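Local coordinates for mandelate racemase/muconate lactonizing enzyme, C-terminal domain protein (Paracoccus denitrificans, PDB 4DWD) that binds magnesium, belongs to the mandelate racemase/muconate lactonizing enzyme family and probably acts as a hydro-lyase, at residues B[198-203]-B[222-227]; B[212-217]-B[241-246]. All coordinates share one frame; numbering follows the deposited sequence.

Interaction 1. Residues B[198-203]-B[222-227]; sequences ANNGYS and FEEPVQ
The amide nitrogen ND2 of N200 makes two hydrogen bonds to the 222-227 segment. One runs to V226 O at 2.9 Å, nearly straight (174° at the hydrogen) and close to the amide plane, which fixes the rotation of the amide. The other, less certain because E224 is modelled in two conformers, reaches E224 OE1 at 2.7 Å; in the conformer described the chain is bent at chi2 (-87°), OE1 helps to hold the amide, and OE2 accepts from G248 N.

Next to this pair the backbones are tied by A198 N to E223 O, N200 N to E224 O at 2.8 Å, and Y202 N to P225 O. The loop opens with a type I' turn, A198 to G201. A water joins Y202 O to Q227 N. Y202 CE2 comes to the edge of the F222 ring, 4.0 Å from CZ, and P225 CB lies on one face of that ring.

The contact joins the loops at the C-terminal ends of neighbouring strands 194-197 and 221-223 of the enolase-superfamily (beta/alpha) barrel, where D197 and E223 belong to a metal site seen for this protein; helix 204-216 packs against F222 and P225, helix 231-240 against P225 and V226.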
ATOM      1  N   ALA B 198      -2.956  24.488 -17.422  1.00  9.77           N
ATOM      2  CA  ALA B 198      -1.514  24.606 -17.610  1.00 10.66           C
ATOM      3  C   ALA B 198      -0.996  24.026 -18.919  1.00 10.92           C
ATOM      4  O   ALA B 198       0.154  24.289 -19.290  1.00 11.57           O
ATOM      5  CB  ALA B 198      -0.778  23.959 -16.444  1.00 10.63           C
ATOM      6  N   ASN B 199      -1.814  23.216 -19.598  1.00 10.01           N
ATOM      7  CA  ASN B 199      -1.365  22.537 -20.823  1.00 11.40           C
ATOM      8  C   ASN B 199       0.023  21.928 -20.618  1.00 11.08           C
ATOM      9  O   ASN B 199       0.930  22.099 -21.436  1.00 11.31           O
ATOM     10  CB  ASN B 199      -1.406  23.487 -22.032  1.00 12.79           C
ATOM     11  CG  ASN B 199      -2.810  23.952 -22.349  1.00 13.73           C
ATOM     12  OD1 ASN B 199      -3.156  25.116 -22.128  1.00 14.80           O
ATOM     13  ND2 ASN B 199      -3.637  23.046 -22.850  1.00 14.98           N
ATOM     14  N   ASN B 200       0.161  21.208 -19.503  1.00 10.09           N
ATOM     15  CA  ASN B 200       1.310  20.333 -19.249  1.00 10.54           C
ATOM     16  C   ASN B 200       2.602  21.100 -18.986  1.00 10.98           C
ATOM     17  O   ASN B 200       3.698  20.577 -19.211  1.00 12.24           O
ATOM     18  CB  ASN B 200       1.480  19.333 -20.409  1.00 11.87           C
ATOM     19  CG  ASN B 200       0.178  18.657 -20.784  1.00 11.79           C
ATOM     20  OD1 ASN B 200      -0.382  18.940 -21.843  1.00 12.72           O
ATOM     21  ND2 ASN B 200      -0.316  17.768 -19.927  1.00 12.04           N
ATOM     22  N   GLY B 201       2.472  22.322 -18.469  1.00 10.47           N
ATOM     23  CA  GLY B 201       3.605  23.234 -18.422  1.00 12.69           C
ATOM     24  C   GLY B 201       4.521  23.132 -17.220  1.00 10.70           C
ATOM     25  O   GLY B 201       5.541  23.803 -17.207  1.00 11.29           O
ATOM     26  N   TYR B 202       4.186  22.305 -16.229  1.00  9.20           N
ATOM     27  CA  TYR B 202       4.948  22.335 -14.967  1.00  9.30           C
ATOM     28  C   TYR B 202       5.535  21.009 -14.544  1.00  9.36           C
ATOM     29  O   TYR B 202       5.040  19.928 -14.900  1.00 10.21           O
ATOM     30  CB  TYR B 202       4.089  22.846 -13.803  1.00  9.64           C
ATOM     31  CG  TYR B 202       3.440  24.177 -14.058  1.00  9.49           C
ATOM     32  CD1 TYR B 202       4.204  25.311 -14.344  1.00 10.66           C
ATOM     33  CD2 TYR B 202       2.066  24.311 -14.005  1.00 10.51           C
ATOM     34  CE1 TYR B 202       3.600  26.536 -14.588  1.00 11.18           C
ATOM     35  CE2 TYR B 202       1.447  25.536 -14.236  1.00 10.47           C
ATOM     36  CZ  TYR B 202       2.226  26.639 -14.529  1.00 11.73           C
ATOM     37  OH  TYR B 202       1.619  27.842 -14.778  1.00 12.75           O
ATOM     38  N   SER B 203       6.607  21.114 -13.767  1.00  9.34           N
ATOM     39  CA  SER B 203       7.127  19.986 -13.017  1.00 10.02           C
ATOM     40  C   SER B 203       6.174  19.688 -11.860  1.00  9.57           C
ATOM     41  O   SER B 203       5.265  20.477 -11.585  1.00  9.42           O
ATOM     42  CB  SER B 203       8.493  20.358 -12.450  1.00 11.04           C
ATOM     43  OG  SER B 203       8.396  21.474 -11.572  1.00 11.29           O
ATOM     44  N   PHE B 222      -7.797  22.990 -11.878  1.00  9.08           N
ATOM     45  CA  PHE B 222      -6.416  23.143 -12.360  1.00  8.61           C
ATOM     46  C   PHE B 222      -6.156  21.991 -13.314  1.00  8.69           C
ATOM     47  O   PHE B 222      -5.984  20.853 -12.885  1.00  8.84           O
ATOM     48  CB  PHE B 222      -5.488  23.096 -11.139  1.00  8.96           C
ATOM     49  CG  PHE B 222      -4.019  23.382 -11.398  1.00  8.60           C
ATOM     50  CD1 PHE B 222      -3.554  24.104 -12.515  1.00  9.13           C
ATOM     51  CD2 PHE B 222      -3.083  22.981 -10.439  1.00  8.57           C
ATOM     52  CE1 PHE B 222      -2.186  24.379 -12.665  1.00  9.16           C
ATOM     53  CE2 PHE B 222      -1.725  23.246 -10.597  1.00  8.96           C
ATOM     54  CZ  PHE B 222      -1.273  23.947 -11.698  1.00  8.76           C
ATOM     55  N   GLU B 223      -6.179  22.291 -14.612  1.00  9.27           N
ATOM     56  CA  GLU B 223      -6.169  21.275 -15.649  1.00  9.30           C
ATOM     57  C   GLU B 223      -4.760  20.985 -16.155  1.00 10.16           C
ATOM     58  O   GLU B 223      -3.980  21.908 -16.407  1.00 10.21           O
ATOM     59  CB  GLU B 223      -7.086  21.736 -16.792  1.00 10.24           C
ATOM     60  CG  GLU B 223      -7.305  20.734 -17.908  1.00 11.28           C
ATOM     61  CD  GLU B 223      -8.506  21.075 -18.776  1.00 14.59           C
ATOM     62  OE1 GLU B 223      -9.410  21.803 -18.304  1.00 11.87           O
ATOM     63  OE2 GLU B 223      -8.556  20.578 -19.923  1.00 17.04           O
ATOM     64  N   GLU B 224      -4.462  19.691 -16.308  1.00  9.63           N
ATOM     65  CA  GLU B 224      -3.221  19.212 -16.933  0.50 10.43           C
ATOM     66  C   GLU B 224      -1.952  19.923 -16.422  1.00 10.10           C
ATOM     67  O   GLU B 224      -1.157  20.450 -17.205  1.00 10.00           O
ATOM     68  CB  GLU B 224      -3.329  19.283 -18.466  0.50 12.12           C
ATOM     69  CG  GLU B 224      -4.417  18.396 -19.063  0.50 16.31           C
ATOM     70  CD  GLU B 224      -3.956  16.973 -19.360  0.50 17.04           C
ATOM     71  OE1 GLU B 224      -2.735  16.735 -19.523  0.50 14.55           O
ATOM     72  OE2 GLU B 224      -4.817  16.082 -19.465  0.50 14.92           O
ATOM     73  N   PRO B 225      -1.725  19.906 -15.091  1.00  9.05           N
ATOM     74  CA  PRO B 225      -0.550  20.629 -14.577  1.00  9.70           C
ATOM     75  C   PRO B 225       0.819  20.097 -15.045  1.00 10.20           C
ATOM     76  O   PRO B 225       1.733  20.897 -15.283  1.00 10.25           O
ATOM     77  CB  PRO B 225      -0.686  20.494 -13.044  1.00 10.27           C
ATOM     78  CG  PRO B 225      -1.635  19.349 -12.827  1.00 10.11           C
ATOM     79  CD  PRO B 225      -2.581  19.394 -13.998  1.00 10.02           C
ATOM     80  N   VAL B 226       0.965  18.772 -15.140  1.00  9.63           N
ATOM     81  CA  VAL B 226       2.250  18.158 -15.513  1.00  9.96           C
ATOM     82  C   VAL B 226       2.129  17.476 -16.872  1.00  9.63           C
ATOM     83  O   VAL B 226       1.029  17.385 -17.425  1.00  9.51           O
ATOM     84  CB  VAL B 226       2.750  17.172 -14.421  1.00  9.94           C
ATOM     85  CG1 VAL B 226       2.873  17.905 -13.090  1.00 10.48           C
ATOM     86  CG2 VAL B 226       1.836  15.944 -14.292  1.00 10.05           C
ATOM     87  N   GLN B 227       3.245  17.003 -17.425  1.00  9.37           N
ATOM     88  CA  GLN B 227       3.180  16.280 -18.701  1.00 10.45           C
ATOM     89  C   GLN B 227       2.219  15.097 -18.586  1.00  9.75           C
ATOM     90  O   GLN B 227       2.239  14.364 -17.602  1.00  9.87           O
ATOM     91  CB  GLN B 227       4.573  15.804 -19.129  1.00 11.85           C
ATOM     92  CG  GLN B 227       5.590  16.930 -19.305  1.00 13.60           C
ATOM     93  CD  GLN B 227       5.376  17.788 -20.534  1.00 16.35           C
ATOM     94  OE1 GLN B 227       4.560  17.473 -21.399  1.00 15.89           O
ATOM     95  NE2 GLN B 227       6.144  18.880 -20.631  1.00 19.63           N
TER
HETATM   96  O   HOH W   1       5.754  17.427 -15.957  1.00 12.47           O

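Interaction 2. Residues B[212-217]-B[241-246]; sequences RALEDL and LDITVS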
ATOM      1  N   ARG B 212      -1.001  26.113  -5.205  1.00  9.08           N
ATOM      2  CA  ARG B 212      -1.234  26.863  -3.966  1.00  9.14           C
ATOM      3  C   ARG B 212      -1.607  28.310  -4.247  1.00  9.36           C
ATOM      4  O   ARG B 212      -2.489  28.864  -3.583  1.00 10.03           O
ATOM      5  CB  ARG B 212      -0.024  26.796  -3.033  1.00  9.16           C
ATOM      6  CG  ARG B 212       0.263  25.402  -2.500  1.00  9.11           C
ATOM      7  CD  ARG B 212      -0.965  24.761  -1.849  1.00  9.18           C
ATOM      8  NE  ARG B 212      -0.557  23.537  -1.160  1.00  8.83           N
ATOM      9  CZ  ARG B 212      -1.379  22.569  -0.773  1.00  7.86           C
ATOM     10  NH1 ARG B 212      -2.696  22.672  -0.968  1.00  8.65           N
ATOM     11  NH2 ARG B 212      -0.870  21.511  -0.150  1.00  8.31           N
ATOM     12  N   ALA B 213      -0.959  28.918  -5.235  1.00  9.23           N
ATOM     13  CA  ALA B 213      -1.314  30.276  -5.627  1.00 10.27           C
ATOM     14  C   ALA B 213      -2.740  30.362  -6.180  1.00  9.81           C
ATOM     15  O   ALA B 213      -3.479  31.318  -5.893  1.00 11.11           O
ATOM     16  CB  ALA B 213      -0.302  30.830  -6.618  1.00 10.64           C
ATOM     17  N   LEU B 214      -3.148  29.344  -6.943  1.00  9.21           N
ATOM     18  CA  LEU B 214      -4.515  29.315  -7.475  1.00  9.01           C
ATOM     19  C   LEU B 214      -5.542  29.109  -6.352  1.00  9.52           C
ATOM     20  O   LEU B 214      -6.644  29.659  -6.407  1.00  9.73           O
ATOM     21  CB  LEU B 214      -4.672  28.227  -8.547  1.00  8.75           C
ATOM     22  CG  LEU B 214      -3.813  28.427  -9.797  1.00  8.96           C
ATOM     23  CD1 LEU B 214      -3.944  27.217 -10.696  1.00  9.75           C
ATOM     24  CD2 LEU B 214      -4.216  29.681 -10.551  1.00  9.37           C
ATOM     25  N   GLU B 215      -5.180  28.324  -5.329  1.00  9.33           N
ATOM     26  CA  GLU B 215      -6.046  28.153  -4.155  1.00  9.12           C
ATOM     27  C   GLU B 215      -6.237  29.476  -3.411  1.00  9.98           C
ATOM     28  O   GLU B 215      -7.353  29.818  -3.032  1.00 11.91           O
ATOM     29  CB  GLU B 215      -5.481  27.091  -3.212  1.00  9.63           C
ATOM     30  CG  GLU B 215      -5.617  25.684  -3.785  1.00  9.18           C
ATOM     31  CD  GLU B 215      -4.788  24.629  -3.080  1.00  9.32           C
ATOM     32  OE1 GLU B 215      -4.167  24.913  -2.033  1.00 10.81           O
ATOM     33  OE2 GLU B 215      -4.765  23.492  -3.603  1.00  9.42           O
ATOM     34  N   ASP B 216      -5.148  30.225  -3.249  1.00 10.17           N
ATOM     35  CA  ASP B 216      -5.209  31.544  -2.632  1.00 12.36           C
ATOM     36  C   ASP B 216      -6.137  32.476  -3.426  1.00 11.41           C
ATOM     37  O   ASP B 216      -6.797  33.345  -2.849  1.00 13.00           O
ATOM     38  CB  ASP B 216      -3.807  32.155  -2.544  1.00 13.11           C
ATOM     39  CG  ASP B 216      -2.946  31.534  -1.452  1.00 19.39           C
ATOM     40  OD1 ASP B 216      -3.467  30.766  -0.628  1.00 20.98           O
ATOM     41  OD2 ASP B 216      -1.732  31.829  -1.414  1.00 28.18           O
ATOM     42  N   LEU B 217      -6.202  32.265  -4.738  1.00 10.25           N
ATOM     43  CA  LEU B 217      -7.057  33.061  -5.616  1.00 10.07           C
ATOM     44  C   LEU B 217      -8.430  32.434  -5.822  1.00 10.39           C
ATOM     45  O   LEU B 217      -9.195  32.907  -6.652  1.00 11.28           O
ATOM     46  CB  LEU B 217      -6.368  33.239  -6.966  1.00 10.07           C
ATOM     47  CG  LEU B 217      -5.136  34.143  -6.962  1.00 10.21           C
ATOM     48  CD1 LEU B 217      -4.351  33.958  -8.252  1.00 10.67           C
ATOM     49  CD2 LEU B 217      -5.532  35.615  -6.761  1.00 11.43           C
ATOM     50  N   LEU B 241      -2.835  18.543  -3.615  1.00  8.36           N
ATOM     51  CA  LEU B 241      -3.484  19.857  -3.626  1.00  8.63           C
ATOM     52  C   LEU B 241      -4.922  19.806  -3.138  1.00  9.31           C
ATOM     53  O   LEU B 241      -5.517  18.719  -3.028  1.00 10.28           O
ATOM     54  CB  LEU B 241      -3.440  20.452  -5.038  1.00  8.29           C
ATOM     55  CG  LEU B 241      -2.052  20.869  -5.522  1.00  8.27           C
ATOM     56  CD1 LEU B 241      -2.206  21.302  -6.967  1.00  9.75           C
ATOM     57  CD2 LEU B 241      -1.506  22.026  -4.687  1.00 10.54           C
ATOM     58  N   ASP B 242      -5.474  20.986  -2.844  1.00  8.81           N
ATOM     59  CA  ASP B 242      -6.893  21.126  -2.529  1.00  8.92           C
ATOM     60  C   ASP B 242      -7.695  21.470  -3.780  1.00  9.48           C
ATOM     61  O   ASP B 242      -8.781  20.926  -3.991  1.00 10.07           O
ATOM     62  CB  ASP B 242      -7.116  22.209  -1.465  1.00  8.73           C
ATOM     63  CG  ASP B 242      -6.588  21.821  -0.094  1.00  9.65           C
ATOM     64  OD1 ASP B 242      -6.380  20.611   0.176  1.00  9.30           O
ATOM     65  OD2 ASP B 242      -6.384  22.756   0.706  1.00 11.19           O
ATOM     66  N   ILE B 243      -7.175  22.382  -4.599  1.00  8.73           N
ATOM     67  CA  ILE B 243      -7.841  22.727  -5.872  1.00  9.05           C
ATOM     68  C   ILE B 243      -7.979  21.443  -6.695  1.00  9.08           C
ATOM     69  O   ILE B 243      -7.095  20.595  -6.686  1.00  9.67           O
ATOM     70  CB  ILE B 243      -7.084  23.825  -6.658  1.00  8.45           C
ATOM     71  CG1 ILE B 243      -7.881  24.239  -7.917  1.00  8.73           C
ATOM     72  CG2 ILE B 243      -5.662  23.383  -7.020  1.00  8.87           C
ATOM     73  CD1 ILE B 243      -7.378  25.522  -8.553  1.00  9.17           C
ATOM     74  N   THR B 244      -9.101  21.296  -7.388  1.00  8.72           N
ATOM     75  CA  THR B 244      -9.372  20.081  -8.149  1.00  9.52           C
ATOM     76  C   THR B 244      -8.486  20.016  -9.374  1.00  9.89           C
ATOM     77  O   THR B 244      -8.601  20.849 -10.272  1.00 10.27           O
ATOM     78  CB  THR B 244     -10.827  20.045  -8.606  1.00  9.78           C
ATOM     79  OG1 THR B 244     -11.672  20.155  -7.460  1.00 10.50           O
ATOM     80  CG2 THR B 244     -11.125  18.730  -9.356  1.00 11.59           C
ATOM     81  N   VAL B 245      -7.597  19.031  -9.390  1.00  9.67           N
ATOM     82  CA  VAL B 245      -6.741  18.773 -10.532  1.00  9.18           C
ATOM     83  C   VAL B 245      -7.498  17.901 -11.520  1.00  9.53           C
ATOM     84  O   VAL B 245      -8.119  16.909 -11.137  1.00 10.12           O
ATOM     85  CB  VAL B 245      -5.426  18.119 -10.085  1.00  9.20           C
ATOM     86  CG1 VAL B 245      -4.651  17.565 -11.281  1.00 10.08           C
ATOM     87  CG2 VAL B 245      -4.598  19.138  -9.307  1.00 10.46           C
ATOM     88  N   SER B 246      -7.489  18.303 -12.790  1.00  9.31           N
ATOM     89  CA  SER B 246      -8.181  17.543 -13.835  1.00  9.19           C
ATOM     90  C   SER B 246      -7.223  17.112 -14.931  1.00  9.06           C
ATOM     91  O   SER B 246      -6.213  17.756 -15.172  1.00  9.36           O
ATOM     92  CB  SER B 246      -9.352  18.358 -14.410  1.00  9.87           C
ATOM     93  OG  SER B 246      -8.885  19.499 -15.104  1.00 10.61           O
TER
HETATM   94  O   HOH W   2      -3.694  20.114   0.195  1.00  9.24           O
HETATM   95  O   HOH W   3      -6.478  25.335   0.242  1.00 19.28           O
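The guanidinium of R212 has L241 CD2 over one face, 3.7 Å above its plane and offset toward the rim, and two partners in plane at its edge: E215 OE1 and a water. The OE1 bond is a salt bridge within the helix, R212 NH1 to E215 OE1 at 2.9 Å, using the syn lone pair; the water accepts from NH1 and probably donates to D242 OD1. A bend at chi2 (-53°) brings the arginine tip back toward the 241-246 segment.

The E215 carboxylate has its other oxygen, OE2, gripped by two backbone donors, D242 N at 2.7 Å and I243 N at 2.8 Å. Both come from the same face, above the carboxylate plane, the I243 bond being the straighter at 169°. An extended chain beyond CG carries the group across, and its CG packs on I243 CB at 3.7 Å. L214 CB also meets I243 CD1 at 3.8 Å.

An alanine in place of E215 would probably leave the D242 and I243 amides without their acceptor and R212 NH1 without its salt-bridge mate.

D242 OD2 lies 4.1 Å from both R212 NH1 and E215 OE1, and a second water bridges it to OE1. Its salt bridge is with R212 NE of a neighbouring subunit, and R212 NE here pairs likewise with D242 of another. Positive charge from the arginines probably offsets the repulsion between the two carboxylates and favours their ionised forms, so one charge network serves both the subunit interface and the junction of barrel helix 204-216 with the turn between helix 231-240 and strand 244-246.

In the fold
Both interactions belong to consecutive beta-alpha units of the C-terminal barrel, their centres 13 Å apart. They meet through helix 204-216, which follows the 198-203 loop, and through the pairing of strand 221-223 (interaction 1) with strand 244-246 (interaction 2): F222 N to T244 O and E224 N to S246 O, each 2.8 Å, are probable hydrogen bonds, and F222 CD1 packs on L214 CD1 at 3.6 Å. Interaction 1 is buried, at the strand ends that carry metal-site residues, and is held mainly by backbone bonds and a side-chain amide. Interaction 2 is only partly buried, where helix 231-240 gives way to the next strand; there a carboxylate takes backbone N-H groups within an inter-subunit charge network.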